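N-alpha-acetyltransferase 35, NatC auxiliary subunit (Saccharomyces cerevisiae, PDB 6YGA) forms the auxiliary subunit of the NatC N-terminal acetyltransferase, which acetylates the N-terminal methionine of the L-A virus Gag protein, and has a role in propagation of L-A and M viruses. Local coordinates at residues Q163-A168 and H336-I341; I341-F346 and E397-C402; R98-W103 and C156-F161. One frame throughout, in Å; residues are numbered along the deposited sequence.

Contact 1: residues Q163-A168 and H336-I341; sequences QKLLSA and HVIARI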
# COMPACT_ATOMS: atom_id res chain seq x y z
N GLN B 163 6.14 16.50 6.55
CA GLN B 163 6.69 15.77 7.69
C GLN B 163 5.73 15.79 8.87
O GLN B 163 5.56 14.77 9.56
CB GLN B 163 8.04 16.37 8.09
CG GLN B 163 8.85 15.49 9.02
CD GLN B 163 10.12 16.17 9.46
OE1 GLN B 163 10.14 17.38 9.72
NE2 GLN B 163 11.21 15.41 9.55
N LYS B 164 5.08 16.93 9.12
CA LYS B 164 4.10 16.99 10.19
C LYS B 164 2.91 16.09 9.90
O LYS B 164 2.38 15.44 10.81
CB LYS B 164 3.63 18.43 10.40
CG LYS B 164 4.74 19.42 10.70
CD LYS B 164 4.17 20.76 11.16
CE LYS B 164 5.27 21.79 11.38
NZ LYS B 164 4.75 22.99 12.09
N LEU B 165 2.48 16.04 8.64
CA LEU B 165 1.36 15.18 8.26
C LEU B 165 1.69 13.72 8.51
O LEU B 165 0.85 12.97 9.03
CB LEU B 165 1.01 15.40 6.79
CG LEU B 165 0.42 16.75 6.39
CD1 LEU B 165 0.16 16.81 4.89
CD2 LEU B 165 -0.85 17.01 7.16
N LEU B 166 2.90 13.29 8.15
CA LEU B 166 3.29 11.90 8.36
C LEU B 166 3.47 11.57 9.83
O LEU B 166 3.30 10.41 10.23
CB LEU B 166 4.57 11.58 7.59
CG LEU B 166 4.43 11.48 6.07
CD1 LEU B 166 5.77 11.20 5.42
CD2 LEU B 166 3.41 10.41 5.71
N SER B 167 3.81 12.56 10.66
CA SER B 167 4.02 12.30 12.08
C SER B 167 2.74 11.85 12.77
O SER B 167 2.81 11.20 13.83
CB SER B 167 4.58 13.54 12.78
OG SER B 167 3.65 14.61 12.75
N ALA B 168 1.57 12.16 12.20
CA ALA B 168 0.31 11.74 12.80
C ALA B 168 0.05 10.25 12.65
O ALA B 168 -0.86 9.73 13.30
CB ALA B 168 -0.84 12.54 12.20
N HIS B 336 -5.32 11.50 -3.82
CA HIS B 336 -3.96 11.95 -3.56
C HIS B 336 -3.59 11.71 -2.10
O HIS B 336 -4.44 11.82 -1.20
CB HIS B 336 -3.83 13.43 -3.93
CG HIS B 336 -2.42 13.91 -4.04
ND1 HIS B 336 -1.66 14.24 -2.94
CD2 HIS B 336 -1.63 14.13 -5.12
CE1 HIS B 336 -0.46 14.64 -3.33
NE2 HIS B 336 -0.42 14.58 -4.65
N VAL B 337 -2.33 11.37 -1.86
CA VAL B 337 -1.90 10.97 -0.52
C VAL B 337 -2.05 12.12 0.47
O VAL B 337 -2.41 11.91 1.63
CB VAL B 337 -0.47 10.41 -0.56
CG1 VAL B 337 0.52 11.46 -1.08
CG2 VAL B 337 -0.04 9.91 0.82
N ILE B 338 -1.79 13.35 0.03
CA ILE B 338 -1.97 14.51 0.91
C ILE B 338 -3.42 14.60 1.36
O ILE B 338 -3.71 14.79 2.55
CB ILE B 338 -1.51 15.80 0.22
CG1 ILE B 338 -0.00 15.76 -0.08
CG2 ILE B 338 -1.84 17.01 1.07
CD1 ILE B 338 0.88 15.73 1.15
N ALA B 339 -4.36 14.46 0.42
CA ALA B 339 -5.77 14.49 0.79
C ALA B 339 -6.14 13.31 1.67
O ALA B 339 -7.00 13.43 2.55
CB ALA B 339 -6.63 14.51 -0.47
N ARG B 340 -5.49 12.16 1.47
CA ARG B 340 -5.82 10.99 2.28
C ARG B 340 -5.28 11.13 3.70
O ARG B 340 -5.90 10.63 4.65
CB ARG B 340 -5.28 9.72 1.61
CG ARG B 340 -6.01 9.38 0.33
CD ARG B 340 -5.75 7.95 -0.13
NE ARG B 340 -4.39 7.77 -0.63
CZ ARG B 340 -3.44 7.10 0.02
NH1 ARG B 340 -3.69 6.56 1.21
NH2 ARG B 340 -2.23 6.98 -0.51
N ILE B 341 -4.13 11.78 3.87
CA ILE B 341 -3.67 12.10 5.22
C ILE B 341 -4.55 13.18 5.82
O ILE B 341 -4.84 13.17 7.02
CB ILE B 341 -2.19 12.52 5.20
CG1 ILE B 341 -1.33 11.42 4.59
CG2 ILE B 341 -1.72 12.86 6.62
CD1 ILE B 341 0.14 11.82 4.44
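L165 and L166, late in helix 142-167, meet I338 and I341, early in helix 337-347, in an all-helical interface that joins the N-terminal Mak10 family region to the TPR-like one. Over these short segments the axes come within 10.6 Å and are inclined at 48°. Four aliphatic residues, L165, L166, I338 and I341, make the touching pairs. I341 uses both of its branches. With CG1 anti to the carbonyl carbon (chi1 -57°), CG2 falls anti to the backbone N and rests against L165, 3.7 Å from its CB and 3.5 Å from its carbonyl O. The other arm is extended and brings CD1 within 3.8 Å of L166 CD2. A beta-branched residue suits the place because one stem serves two neighbours on the opposing helix. One turn earlier I338 meets the far end of L165 methyl to methyl, CD1 to CD1 at 4.0 Å, the two side chains crossing at about a right angle.

Just before this turn H336 is the N-cap: its ND1 accepts from I338 N at 3.1 Å, with the donor tilted 18° out of the ring plane. A first-turn N-H that the helix itself cannot satisfy is thereby paired, and the same bond helps fix the turn that carries I338.

Around the contact, L303 of helix 298-311 packs on I338 and H336, while F179 and V171 of the loops cover L166 and I341. L345, one turn beyond I341 in helix 337-347, packs on L165 and A168.

Contact 2: residues I341-F346 and E397-C402; sequences ILFPLF and EWYQNC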
# COMPACT_ATOMS: atom_id res chain seq x y z
N ILE B 341 -4.13 11.78 3.87
CA ILE B 341 -3.67 12.10 5.22
C ILE B 341 -4.55 13.18 5.82
O ILE B 341 -4.84 13.17 7.02
CB ILE B 341 -2.19 12.52 5.20
CG1 ILE B 341 -1.33 11.42 4.59
CG2 ILE B 341 -1.72 12.86 6.62
CD1 ILE B 341 0.14 11.82 4.44
N LEU B 342 -4.98 14.14 4.99
CA LEU B 342 -5.68 15.31 5.50
C LEU B 342 -7.03 14.94 6.10
O LEU B 342 -7.42 15.49 7.14
CB LEU B 342 -5.84 16.34 4.38
CG LEU B 342 -6.22 17.75 4.81
CD1 LEU B 342 -5.14 18.32 5.71
CD2 LEU B 342 -6.44 18.63 3.59
N PHE B 343 -7.74 14.00 5.48
CA PHE B 343 -9.11 13.70 5.91
C PHE B 343 -9.19 13.26 7.37
O PHE B 343 -9.96 13.87 8.12
CB PHE B 343 -9.73 12.68 4.95
CG PHE B 343 -10.93 11.99 5.52
CD1 PHE B 343 -12.14 12.65 5.66
CD2 PHE B 343 -10.85 10.66 5.91
CE1 PHE B 343 -13.24 12.01 6.19
CE2 PHE B 343 -11.95 10.01 6.44
CZ PHE B 343 -13.14 10.69 6.58
N PRO B 344 -8.46 12.24 7.84
CA PRO B 344 -8.60 11.87 9.26
C PRO B 344 -8.19 12.98 10.21
O PRO B 344 -8.80 13.12 11.28
CB PRO B 344 -7.72 10.63 9.39
CG PRO B 344 -7.62 10.08 8.01
CD PRO B 344 -7.55 11.31 7.15
N LEU B 345 -7.17 13.77 9.86
CA LEU B 345 -6.76 14.88 10.73
C LEU B 345 -7.78 16.01 10.70
O LEU B 345 -8.00 16.67 11.72
CB LEU B 345 -5.39 15.39 10.31
CG LEU B 345 -4.28 14.34 10.40
CD1 LEU B 345 -2.97 14.88 9.84
CD2 LEU B 345 -4.12 13.89 11.84
N PHE B 346 -8.40 16.25 9.54
CA PHE B 346 -9.46 17.24 9.42
C PHE B 346 -10.76 16.75 10.06
O PHE B 346 -11.53 17.55 10.58
CB PHE B 346 -9.68 17.57 7.95
CG PHE B 346 -10.67 18.68 7.70
CD1 PHE B 346 -10.26 20.00 7.73
CD2 PHE B 346 -11.99 18.39 7.43
CE1 PHE B 346 -11.16 21.02 7.50
CE2 PHE B 346 -12.90 19.41 7.20
CZ PHE B 346 -12.48 20.72 7.23
N GLU B 397 -11.74 4.40 14.02
CA GLU B 397 -10.79 3.63 13.22
C GLU B 397 -11.40 3.18 11.91
O GLU B 397 -10.70 3.08 10.89
CB GLU B 397 -10.28 2.42 14.01
CG GLU B 397 -9.33 2.79 15.15
CD GLU B 397 -8.93 1.59 15.99
OE1 GLU B 397 -9.31 0.46 15.64
OE2 GLU B 397 -8.23 1.79 17.00
N TRP B 398 -12.71 2.91 11.90
CA TRP B 398 -13.38 2.55 10.65
C TRP B 398 -13.33 3.70 9.66
O TRP B 398 -13.10 3.49 8.46
CB TRP B 398 -14.83 2.13 10.94
CG TRP B 398 -15.61 1.79 9.70
CD1 TRP B 398 -15.75 0.56 9.13
CD2 TRP B 398 -16.35 2.70 8.88
NE1 TRP B 398 -16.53 0.65 8.00
CE2 TRP B 398 -16.91 1.95 7.83
CE3 TRP B 398 -16.59 4.08 8.93
CZ2 TRP B 398 -17.70 2.53 6.83
CZ3 TRP B 398 -17.38 4.65 7.94
CH2 TRP B 398 -17.92 3.88 6.91
N TYR B 399 -13.55 4.93 10.13
CA TYR B 399 -13.47 6.09 9.24
C TYR B 399 -12.06 6.27 8.71
O TYR B 399 -11.86 6.56 7.52
CB TYR B 399 -13.92 7.35 9.97
CG TYR B 399 -15.42 7.57 9.99
CD1 TYR B 399 -16.05 8.26 8.96
CD2 TYR B 399 -16.20 7.10 11.04
CE1 TYR B 399 -17.42 8.46 8.97
CE2 TYR B 399 -17.57 7.30 11.06
CZ TYR B 399 -18.17 7.98 10.02
OH TYR B 399 -19.53 8.19 10.03
N GLN B 400 -11.06 6.13 9.58
CA GLN B 400 -9.67 6.34 9.17
C GLN B 400 -9.24 5.31 8.14
O GLN B 400 -8.46 5.63 7.23
CB GLN B 400 -8.76 6.30 10.40
CG GLN B 400 -7.30 6.58 10.11
CD GLN B 400 -6.54 7.07 11.33
OE1 GLN B 400 -7.11 7.69 12.23
NE2 GLN B 400 -5.24 6.80 11.36
N ASN B 401 -9.74 4.08 8.25
CA ASN B 401 -9.39 3.05 7.28
C ASN B 401 -9.88 3.39 5.87
O ASN B 401 -9.30 2.90 4.89
CB ASN B 401 -9.95 1.70 7.72
CG ASN B 401 -9.53 0.56 6.82
OD1 ASN B 401 -8.36 0.17 6.80
ND2 ASN B 401 -10.47 0.02 6.07
N CYS B 402 -10.91 4.23 5.75
CA CYS B 402 -11.44 4.56 4.44
C CYS B 402 -10.45 5.34 3.59
O CYS B 402 -10.50 5.26 2.36
CB CYS B 402 -12.74 5.36 4.57
SG CYS B 402 -14.10 4.41 5.26
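F343 reaches across to helix 386-402 and sets the rim of its ring against the backbone of Y399: CE2 lies 3.6 Å from Y399 O, which sits in the plane of the phenyl ring. The weakly positive C-H edge of an aromatic ring probably suits a carbonyl oxygen, and the same oxygen accepts the backbone bond from C402 N (3.1 Å). CG of F343 stands anti to the backbone N (chi1 162°), which carries the ring out toward the other helix. Its CZ also comes to 4.5 Å from CD1 of Y399, arriving at the edge of the tyrosine ring and near its plane. One face of that ring is covered within its own helix by W398, whose CZ3 stands 3.8 Å above the ring centre. The tyrosine hydroxyl is bonded outside the contact, to H367 and T322.

Next to the aromatic group, P344 meets the aliphatic stem of Q400, CG to CG at 4.1 Å, the two side chains crossing at about a right angle. A glutamine can offer methylene carbon to a proline ring, and here its CG methylene and its amide OE1 both lie about 4.1 Å from P344 CB. Proline has no N-H, so helix 337-347 is kinked here and the carbonyl of R340 lacks its usual backbone partner; S403 OG, just after E397-C402, bonds to that oxygen instead.

F329 and F347 meet the F343 ring, while F347 also stacks on Y399, against which Y323 and A326 of helix 319-328 pack as well. Aromatic and aliphatic side chains packed between helices 337-347 and 386-402, with helix 360-372 between them in sequence, are consistent with the TPR-like helical region to which both segments belong.

Contact 3: residues R98-W103 and C156-F161; sequences RCVISW and CYLTKF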
# COMPACT_ATOMS: atom_id res chain seq x y z
N ARG B 98 7.91 20.07 -10.68
CA ARG B 98 7.60 18.75 -11.20
C ARG B 98 8.28 17.66 -10.38
O ARG B 98 7.81 16.51 -10.36
CB ARG B 98 7.98 18.65 -12.68
CG ARG B 98 7.04 19.45 -13.58
CD ARG B 98 7.42 19.39 -15.05
NE ARG B 98 8.75 19.92 -15.32
CZ ARG B 98 9.76 19.20 -15.78
NH1 ARG B 98 9.60 17.91 -16.03
NH2 ARG B 98 10.94 19.77 -15.99
N CYS B 99 9.38 17.99 -9.70
CA CYS B 99 9.94 17.06 -8.72
C CYS B 99 8.98 16.86 -7.55
O CYS B 99 8.87 15.76 -7.00
CB CYS B 99 11.30 17.55 -8.23
SG CYS B 99 12.68 17.24 -9.36
N VAL B 100 8.28 17.92 -7.15
CA VAL B 100 7.27 17.80 -6.10
C VAL B 100 6.17 16.84 -6.53
O VAL B 100 5.72 16.00 -5.74
CB VAL B 100 6.71 19.19 -5.73
CG1 VAL B 100 5.53 19.06 -4.78
CG2 VAL B 100 7.80 20.07 -5.13
N ILE B 101 5.73 16.94 -7.79
CA ILE B 101 4.68 16.06 -8.29
C ILE B 101 5.17 14.62 -8.34
O ILE B 101 4.47 13.69 -7.92
CB ILE B 101 4.20 16.54 -9.67
CG1 ILE B 101 3.58 17.94 -9.57
CG2 ILE B 101 3.22 15.56 -10.28
CD1 ILE B 101 3.28 18.58 -10.91
N SER B 102 6.38 14.41 -8.86
CA SER B 102 6.94 13.06 -8.94
C SER B 102 7.05 12.43 -7.55
O SER B 102 6.84 11.22 -7.39
CB SER B 102 8.32 13.10 -9.61
OG SER B 102 8.87 11.81 -9.78
N TRP B 103 7.35 13.24 -6.54
CA TRP B 103 7.48 12.74 -5.17
C TRP B 103 6.14 12.30 -4.60
O TRP B 103 6.01 11.18 -4.10
CB TRP B 103 8.12 13.83 -4.30
CG TRP B 103 8.13 13.56 -2.83
CD1 TRP B 103 8.29 12.36 -2.21
CD2 TRP B 103 7.97 14.53 -1.79
NE1 TRP B 103 8.24 12.51 -0.85
CE2 TRP B 103 8.05 13.84 -0.56
CE3 TRP B 103 7.77 15.92 -1.77
CZ2 TRP B 103 7.93 14.48 0.67
CZ3 TRP B 103 7.66 16.55 -0.55
CH2 TRP B 103 7.74 15.84 0.65
N CYS B 156 10.76 24.02 0.52
CA CYS B 156 11.28 23.49 1.78
C CYS B 156 10.25 23.63 2.89
O CYS B 156 10.16 22.77 3.78
CB CYS B 156 12.59 24.20 2.16
SG CYS B 156 14.03 23.71 1.19
N TYR B 157 9.47 24.71 2.87
CA TYR B 157 8.37 24.84 3.82
C TYR B 157 7.32 23.76 3.59
O TYR B 157 6.70 23.26 4.53
CB TYR B 157 7.75 26.23 3.74
CG TYR B 157 6.76 26.52 4.85
CD1 TYR B 157 7.18 27.07 6.05
CD2 TYR B 157 5.41 26.23 4.69
CE1 TYR B 157 6.28 27.32 7.07
CE2 TYR B 157 4.50 26.48 5.71
CZ TYR B 157 4.95 27.03 6.89
OH TYR B 157 4.05 27.28 7.91
N LEU B 158 7.10 23.39 2.32
CA LEU B 158 6.12 22.35 2.01
C LEU B 158 6.54 21.01 2.58
O LEU B 158 5.75 20.33 3.25
CB LEU B 158 5.93 22.26 0.49
CG LEU B 158 5.00 21.15 0.01
CD1 LEU B 158 3.55 21.46 0.35
CD2 LEU B 158 5.17 20.92 -1.49
N THR B 159 7.78 20.59 2.32
CA THR B 159 8.24 19.29 2.80
C THR B 159 8.21 19.21 4.31
O THR B 159 7.95 18.14 4.88
CB THR B 159 9.65 19.00 2.28
OG1 THR B 159 10.59 19.81 2.99
CG2 THR B 159 9.75 19.29 0.79
N LYS B 160 8.48 20.33 5.00
CA LYS B 160 8.35 20.35 6.45
C LYS B 160 6.91 20.09 6.87
O LYS B 160 6.66 19.42 7.88
CB LYS B 160 8.85 21.68 7.00
CG LYS B 160 8.89 21.75 8.52
CD LYS B 160 9.19 23.16 9.01
CE LYS B 160 9.38 23.19 10.52
NZ LYS B 160 9.63 24.58 11.01
N PHE B 161 5.95 20.63 6.12
CA PHE B 161 4.55 20.40 6.44
C PHE B 161 4.16 18.96 6.18
O PHE B 161 3.37 18.37 6.93
CB PHE B 161 3.66 21.36 5.63
CG PHE B 161 2.20 21.04 5.71
CD1 PHE B 161 1.53 21.09 6.92
CD2 PHE B 161 1.49 20.70 4.57
CE1 PHE B 161 0.18 20.79 6.99
CE2 PHE B 161 0.15 20.40 4.63
CZ PHE B 161 -0.51 20.45 5.84
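The six-membered ring of the W103 indole meets the methyl group of T159, which approaches it obliquely: CG2 lies 3.7 Å from CZ3 and 4.0 Å from CH2, the side chains crossing at about a right angle. CG of W103 is anti to the backbone N (chi1 171°), which swings the large ring off helix 85-104 toward helix 142-167. On the pyrrole side NE1 donates to the carbonyl of N178, so NE1 is satisfied, and this bond helps fix the ring's rotation. L177 and T113 pack on it too.

T159 divides its two branches between the helices. Its hydroxyl turns back to C156 O at 3.1 Å, with a C=O...donor angle of 118°, and approaches from the same face of the carbonyl plane as K160 N, so two donors grip one oxygen. With the hydroxyl bonded back to its own helix, the methyl is presented to the tryptophan, so threonine suits a helix surface that packs on a ring.

One turn before W103, V100 sets CG1 3.8 Å from L158 CD2. Here a short branched side chain meets a longer one, while V155 and V162 of helix 142-167 pack on V100 and W103 respectively. V100 and W103, three residues apart on one face of helix 85-104, meet the adjacent residues L158 and T159, as in ordinary helix-helix packing, which here joins two helices of the largely helical Mak10 family region.

Overall arrangement
From the N terminus, contact 3 comes first, bringing helix 142-167 back onto helix 85-104 and closing a loop of 52 residues. Contact 1 then starts near the far end of that same helix and closes a much longer excursion of 167 residues, about half of them helical, by meeting helix 337-347. Contact 2 follows with a loop of 50 residues to helix 386-402. The three are in series, none enclosing or crossing another. Contacts 1 and 2 share I341, and L345 touches both A168 and L165. Helices 142-167 and 337-347 thus link the Mak10 family region to the TPR-like region, while contacts 2 and 3 lie about 22 Å apart between centres.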